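PDB 1T3Q: quinoline 2-oxidoreductase large subunit from Pseudomonas putida, which probably hydroxylates quinoline next to its ring nitrogen, as the molybdenum-carrying large subunit of an oxidoreductase of the xanthine dehydrogenase family. Local coordinates for residues N639-S651 with S748-L761. Residues are numbered along the deposited sequence; the frame is centred on the assembly and turned at random.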
ATOM      1  N   ASN B 639      32.117 -23.542 -10.767  1.00 15.66           N
ATOM      2  CA  ASN B 639      33.380 -23.317 -11.458  1.00 15.41           C
ATOM      3  C   ASN B 639      33.163 -22.979 -12.920  1.00 14.95           C
ATOM      4  O   ASN B 639      32.053 -23.097 -13.437  1.00 16.45           O
ATOM      5  CB  ASN B 639      34.284 -24.559 -11.337  1.00 16.20           C
ATOM      6  CG  ASN B 639      33.777 -25.731 -12.157  1.00 16.56           C
ATOM      7  OD1 ASN B 639      34.137 -25.891 -13.326  1.00 20.98           O
ATOM      8  ND2 ASN B 639      32.927 -26.547 -11.556  1.00 16.31           N
ATOM      9  N   GLY B 640      34.229 -22.548 -13.577  1.00 16.11           N
ATOM     10  CA  GLY B 640      34.130 -22.208 -14.978  1.00 18.08           C
ATOM     11  C   GLY B 640      35.414 -21.594 -15.476  1.00 19.20           C
ATOM     12  O   GLY B 640      36.458 -21.678 -14.823  1.00 18.24           O
ATOM     13  N   GLY B 641      35.337 -20.971 -16.643  1.00 18.12           N
ATOM     14  CA  GLY B 641      36.505 -20.343 -17.215  1.00 19.42           C
ATOM     15  C   GLY B 641      36.095 -19.286 -18.216  1.00 19.82           C
ATOM     16  O   GLY B 641      34.973 -19.300 -18.721  1.00 20.93           O
ATOM     17  N   HIS B 642      37.005 -18.359 -18.484  1.00 20.01           N
ATOM     18  CA  HIS B 642      36.760 -17.295 -19.440  1.00 19.37           C
ATOM     19  C   HIS B 642      38.021 -17.068 -20.241  1.00 18.89           C
ATOM     20  O   HIS B 642      39.130 -17.252 -19.741  1.00 19.29           O
ATOM     21  CB  HIS B 642      36.398 -15.981 -18.737  1.00 19.89           C
ATOM     22  CG  HIS B 642      35.176 -16.065 -17.881  1.00 20.83           C
ATOM     23  ND1 HIS B 642      35.216 -16.466 -16.564  1.00 20.04           N
ATOM     24  CD2 HIS B 642      33.873 -15.827 -18.164  1.00 20.91           C
ATOM     25  CE1 HIS B 642      33.990 -16.473 -16.071  1.00 19.67           C
ATOM     26  NE2 HIS B 642      33.156 -16.090 -17.022  1.00 20.83           N
ATOM     27  N   ALA B 643      37.842 -16.669 -21.493  1.00 18.54           N
ATOM     28  CA  ALA B 643      38.958 -16.361 -22.377  1.00 18.62           C
ATOM     29  C   ALA B 643      38.545 -15.111 -23.132  1.00 19.80           C
ATOM     30  O   ALA B 643      37.417 -15.012 -23.621  1.00 19.29           O
ATOM     31  CB  ALA B 643      39.221 -17.505 -23.346  1.00 19.19           C
ATOM     32  N   ALA B 644      39.452 -14.147 -23.202  1.00 18.60           N
ATOM     33  CA  ALA B 644      39.173 -12.902 -23.888  1.00 19.08           C
ATOM     34  C   ALA B 644      40.257 -12.617 -24.906  1.00 19.08           C
ATOM     35  O   ALA B 644      41.424 -12.955 -24.704  1.00 19.90           O
ATOM     36  CB  ALA B 644      39.091 -11.754 -22.884  1.00 16.48           C
ATOM     37  N   ILE B 645      39.854 -12.014 -26.016  1.00 18.61           N
ATOM     38  CA  ILE B 645      40.793 -11.631 -27.052  1.00 18.61           C
ATOM     39  C   ILE B 645      40.671 -10.119 -27.159  1.00 19.17           C
ATOM     40  O   ILE B 645      39.573  -9.589 -27.322  1.00 20.44           O
ATOM     41  CB  ILE B 645      40.455 -12.274 -28.411  1.00 19.03           C
ATOM     42  CG1 ILE B 645      40.701 -13.786 -28.340  1.00 20.60           C
ATOM     43  CG2 ILE B 645      41.314 -11.649 -29.504  1.00 19.31           C
ATOM     44  CD1 ILE B 645      40.392 -14.532 -29.630  1.00 22.23           C
ATOM     45  N   VAL B 646      41.799  -9.428 -27.030  1.00 20.05           N
ATOM     46  CA  VAL B 646      41.813  -7.977 -27.108  1.00 20.43           C
ATOM     47  C   VAL B 646      42.731  -7.529 -28.228  1.00 22.08           C
ATOM     48  O   VAL B 646      43.699  -8.212 -28.568  1.00 21.20           O
ATOM     49  CB  VAL B 646      42.311  -7.321 -25.791  1.00 20.17           C
ATOM     50  CG1 VAL B 646      41.439  -7.755 -24.624  1.00 21.62           C
ATOM     51  CG2 VAL B 646      43.765  -7.675 -25.547  1.00 22.92           C
ATOM     52  N   GLU B 647      42.407  -6.381 -28.808  1.00 22.25           N
ATOM     53  CA  GLU B 647      43.210  -5.813 -29.878  1.00 23.27           C
ATOM     54  C   GLU B 647      43.625  -4.418 -29.443  1.00 22.37           C
ATOM     55  O   GLU B 647      42.779  -3.594 -29.100  1.00 22.09           O
ATOM     56  CB  GLU B 647      42.402  -5.718 -31.175  1.00 25.67           C
ATOM     57  CG  GLU B 647      43.118  -4.934 -32.268  1.00 30.37           C
ATOM     58  CD  GLU B 647      42.226  -4.650 -33.464  1.00 34.55           C
ATOM     59  OE1 GLU B 647      41.996  -5.573 -34.270  1.00 36.87           O
ATOM     60  OE2 GLU B 647      41.748  -3.502 -33.587  1.00 37.14           O
ATOM     61  N   ILE B 648      44.928  -4.164 -29.449  1.00 22.46           N
ATOM     62  CA  ILE B 648      45.458  -2.868 -29.058  1.00 22.76           C
ATOM     63  C   ILE B 648      46.103  -2.194 -30.267  1.00 23.45           C
ATOM     64  O   ILE B 648      46.927  -2.797 -30.948  1.00 23.39           O
ATOM     65  CB  ILE B 648      46.530  -3.017 -27.962  1.00 21.63           C
ATOM     66  CG1 ILE B 648      45.927  -3.692 -26.729  1.00 23.46           C
ATOM     67  CG2 ILE B 648      47.101  -1.655 -27.607  1.00 22.71           C
ATOM     68  CD1 ILE B 648      46.954  -4.036 -25.665  1.00 22.39           C
ATOM     69  N   ASP B 649      45.722  -0.947 -30.533  1.00 24.53           N
ATOM     70  CA  ASP B 649      46.287  -0.200 -31.655  1.00 26.19           C
ATOM     71  C   ASP B 649      47.678   0.281 -31.244  1.00 26.19           C
ATOM     72  O   ASP B 649      47.822   0.977 -30.244  1.00 26.23           O
ATOM     73  CB  ASP B 649      45.405   1.007 -31.987  1.00 27.72           C
ATOM     74  CG  ASP B 649      45.833   1.705 -33.260  1.00 29.31           C
ATOM     75  OD1 ASP B 649      45.485   1.215 -34.352  1.00 33.33           O
ATOM     76  OD2 ASP B 649      46.526   2.737 -33.171  1.00 32.97           O
ATOM     77  N   ALA B 650      48.696  -0.084 -32.016  1.00 27.34           N
ATOM     78  CA  ALA B 650      50.070   0.303 -31.695  1.00 30.23           C
ATOM     79  C   ALA B 650      50.332   1.808 -31.701  1.00 30.38           C
ATOM     80  O   ALA B 650      51.252   2.281 -31.037  1.00 31.49           O
ATOM     81  CB  ALA B 650      51.042  -0.390 -32.647  1.00 30.30           C
ATOM     82  N   SER B 651      49.527   2.563 -32.438  1.00 31.14           N
ATOM     83  CA  SER B 651      49.719   4.009 -32.517  1.00 31.97           C
ATOM     84  C   SER B 651      48.857   4.840 -31.574  1.00 31.63           C
ATOM     85  O   SER B 651      49.309   5.864 -31.059  1.00 31.41           O
ATOM     86  CB  SER B 651      49.488   4.490 -33.954  1.00 32.31           C
ATOM     87  OG  SER B 651      50.487   3.986 -34.822  1.00 37.24           O
ATOM     88  N   SER B 748      36.102 -13.922 -12.459  1.00 18.65           N
ATOM     89  CA  SER B 748      37.018 -14.403 -13.486  1.00 17.24           C
ATOM     90  C   SER B 748      37.221 -13.600 -14.775  1.00 17.15           C
ATOM     91  O   SER B 748      38.347 -13.472 -15.245  1.00 15.88           O
ATOM     92  CB  SER B 748      36.612 -15.839 -13.841  1.00 18.39           C
ATOM     93  OG  SER B 748      37.361 -16.359 -14.922  1.00 18.86           O
ATOM     94  N   ALA B 749      36.155 -13.072 -15.364  1.00 18.12           N
ATOM     95  CA  ALA B 749      36.320 -12.321 -16.607  1.00 17.88           C
ATOM     96  C   ALA B 749      37.340 -11.173 -16.521  1.00 15.25           C
ATOM     97  O   ALA B 749      38.064 -10.913 -17.478  1.00 13.81           O
ATOM     98  CB  ALA B 749      34.965 -11.797 -17.099  1.00 18.33           C
ATOM     99  N   PRO B 750      37.418 -10.469 -15.381  1.00 16.03           N
ATOM    100  CA  PRO B 750      38.408  -9.388 -15.358  1.00 16.52           C
ATOM    101  C   PRO B 750      39.820  -9.935 -15.564  1.00 16.62           C
ATOM    102  O   PRO B 750      40.659  -9.307 -16.209  1.00 16.67           O
ATOM    103  CB  PRO B 750      38.225  -8.777 -13.970  1.00 17.32           C
ATOM    104  CG  PRO B 750      36.766  -9.046 -13.669  1.00 15.40           C
ATOM    105  CD  PRO B 750      36.607 -10.471 -14.151  1.00 15.15           C
ATOM    106  N   ALA B 751      40.078 -11.114 -15.003  1.00 16.86           N
ATOM    107  CA  ALA B 751      41.384 -11.739 -15.124  1.00 16.66           C
ATOM    108  C   ALA B 751      41.680 -12.064 -16.584  1.00 17.63           C
ATOM    109  O   ALA B 751      42.800 -11.888 -17.050  1.00 17.08           O
ATOM    110  CB  ALA B 751      41.439 -13.009 -14.270  1.00 17.46           C
ATOM    111  N   ALA B 752      40.664 -12.527 -17.305  1.00 17.31           N
ATOM    112  CA  ALA B 752      40.827 -12.863 -18.718  1.00 18.55           C
ATOM    113  C   ALA B 752      41.256 -11.648 -19.537  1.00 18.00           C
ATOM    114  O   ALA B 752      42.114 -11.761 -20.414  1.00 19.28           O
ATOM    115  CB  ALA B 752      39.519 -13.439 -19.276  1.00 18.90           C
ATOM    116  N   VAL B 753      40.664 -10.489 -19.254  1.00 18.18           N
ATOM    117  CA  VAL B 753      41.009  -9.272 -19.985  1.00 16.59           C
ATOM    118  C   VAL B 753      42.422  -8.792 -19.656  1.00 17.30           C
ATOM    119  O   VAL B 753      43.196  -8.456 -20.557  1.00 16.82           O
ATOM    120  CB  VAL B 753      40.015  -8.121 -19.696  1.00 16.33           C
ATOM    121  CG1 VAL B 753      40.416  -6.881 -20.498  1.00 16.42           C
ATOM    122  CG2 VAL B 753      38.595  -8.543 -20.060  1.00 17.33           C
ATOM    123  N   VAL B 754      42.760  -8.749 -18.370  1.00 17.13           N
ATOM    124  CA  VAL B 754      44.097  -8.318 -17.980  1.00 17.18           C
ATOM    125  C   VAL B 754      45.120  -9.273 -18.591  1.00 17.31           C
ATOM    126  O   VAL B 754      46.149  -8.841 -19.124  1.00 16.58           O
ATOM    127  CB  VAL B 754      44.267  -8.308 -16.442  1.00 17.56           C
ATOM    128  CG1 VAL B 754      45.720  -8.017 -16.081  1.00 17.63           C
ATOM    129  CG2 VAL B 754      43.364  -7.242 -15.835  1.00 18.79           C
ATOM    130  N   ALA B 755      44.836 -10.573 -18.518  1.00 16.31           N
ATOM    131  CA  ALA B 755      45.743 -11.562 -19.093  1.00 17.31           C
ATOM    132  C   ALA B 755      45.869 -11.325 -20.598  1.00 15.42           C
ATOM    133  O   ALA B 755      46.948 -11.459 -21.161  1.00 15.69           O
ATOM    134  CB  ALA B 755      45.232 -12.982 -18.824  1.00 14.79           C
ATOM    135  N   ALA B 756      44.763 -10.959 -21.239  1.00 17.89           N
ATOM    136  CA  ALA B 756      44.771 -10.711 -22.681  1.00 17.59           C
ATOM    137  C   ALA B 756      45.668  -9.536 -23.056  1.00 18.18           C
ATOM    138  O   ALA B 756      46.452  -9.618 -23.997  1.00 18.45           O
ATOM    139  CB  ALA B 756      43.349 -10.468 -23.180  1.00 18.38           C
ATOM    140  N   VAL B 757      45.549  -8.432 -22.328  1.00 19.53           N
ATOM    141  CA  VAL B 757      46.377  -7.268 -22.611  1.00 19.50           C
ATOM    142  C   VAL B 757      47.851  -7.633 -22.464  1.00 20.85           C
ATOM    143  O   VAL B 757      48.680  -7.265 -23.293  1.00 19.54           O
ATOM    144  CB  VAL B 757      46.037  -6.102 -21.658  1.00 20.31           C
ATOM    145  CG1 VAL B 757      47.084  -5.000 -21.781  1.00 19.85           C
ATOM    146  CG2 VAL B 757      44.653  -5.552 -21.995  1.00 18.11           C
ATOM    147  N   ASN B 758      48.172  -8.366 -21.405  1.00 20.66           N
ATOM    148  CA  ASN B 758      49.551  -8.772 -21.175  1.00 20.95           C
ATOM    149  C   ASN B 758      50.066  -9.694 -22.274  1.00 19.66           C
ATOM    150  O   ASN B 758      51.222  -9.597 -22.680  1.00 18.96           O
ATOM    151  CB  ASN B 758      49.669  -9.427 -19.805  1.00 21.35           C
ATOM    152  CG  ASN B 758      49.791  -8.400 -18.697  1.00 22.05           C
ATOM    153  OD1 ASN B 758      50.867  -7.850 -18.469  1.00 22.30           O
ATOM    154  ND2 ASN B 758      48.683  -8.116 -18.020  1.00 21.87           N
ATOM    155  N   ASP B 759      49.207 -10.579 -22.765  1.00 20.13           N
ATOM    156  CA  ASP B 759      49.609 -11.481 -23.838  1.00 20.90           C
ATOM    157  C   ASP B 759      49.890 -10.654 -25.087  1.00 21.48           C
ATOM    158  O   ASP B 759      50.840 -10.922 -25.822  1.00 21.98           O
ATOM    159  CB  ASP B 759      48.501 -12.488 -24.145  1.00 22.04           C
ATOM    160  CG  ASP B 759      48.938 -13.541 -25.152  1.00 24.44           C
ATOM    161  OD1 ASP B 759      49.917 -14.257 -24.862  1.00 24.44           O
ATOM    162  OD2 ASP B 759      48.311 -13.647 -26.228  1.00 23.13           O
ATOM    163  N   ALA B 760      49.061  -9.639 -25.312  1.00 21.66           N
ATOM    164  CA  ALA B 760      49.203  -8.771 -26.475  1.00 21.90           C
ATOM    165  C   ALA B 760      50.524  -8.013 -26.485  1.00 21.44           C
ATOM    166  O   ALA B 760      51.133  -7.822 -27.538  1.00 20.45           O
ATOM    167  CB  ALA B 760      48.034  -7.777 -26.530  1.00 20.64           C
ATOM    168  N   LEU B 761      50.968  -7.589 -25.307  1.00 21.25           N
ATOM    169  CA  LEU B 761      52.200  -6.820 -25.186  1.00 21.59           C
ATOM    170  C   LEU B 761      53.425  -7.635 -24.783  1.00 22.52           C
ATOM    171  O   LEU B 761      54.530  -7.096 -24.686  1.00 23.62           O
ATOM    172  CB  LEU B 761      51.991  -5.689 -24.176  1.00 20.76           C
ATOM    173  CG  LEU B 761      50.814  -4.753 -24.464  1.00 20.58           C
ATOM    174  CD1 LEU B 761      50.644  -3.771 -23.318  1.00 21.95           C
ATOM    175  CD2 LEU B 761      51.053  -4.022 -25.775  1.00 23.84           C
TER
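His642 meets Ser748 at the edge of its imidazole: ND1 and the serine OG lie 2.7 Å apart in a hydrogen bond with the hydroxyl near the ring plane, and either atom could be the donor. It is the swing of OG away from the serine's backbone nitrogen (chi1 174°) that brings the hydroxyl to ND1. The same OG is also hydrogen-bonded to Ser461 on strand 454-467. Over one face of the imidazole, offset toward the rim, sits the backbone N of Ala749; Phe463 adds a ring contact at a shallow angle between planes. Replacing His642 by an alanine is likely to leave the Ser748 hydroxyl without its imidazole partner and open a gap beside Ala749.

Beyond the histidine the contact is apolar and tightly fitted, because the helix turns alanines to the strand. Ala644 CB rests 4.0 Å from Ala752 CB, while Ala756 CB packs against the carbonyl oxygen of Ala644 at 3.5 Å. Val646 straddles the next turn: CG1 touches Ala756 CB at 3.6 Å, and CG2 lies over the Ala756 backbone carbonyl, 3.6 Å from its C. Farther along, Ile648 extends its chain (chi2 173°) so that CD1 alone reaches Val757 CG1 and Ala760 CB, each at 4.0 Å, and also Leu761; it crosses the Val757 side chain at about a right angle.

Strand 636-649 is an inner strand of a four-stranded mixed sheet in the molybdopterin cofactor-binding region, and helix 744-761 packs on one face of it. The axes of 639-649 and 748-761 run the same general way but diverge by 37°: alpha/beta layer packing, consistent with the build of that region.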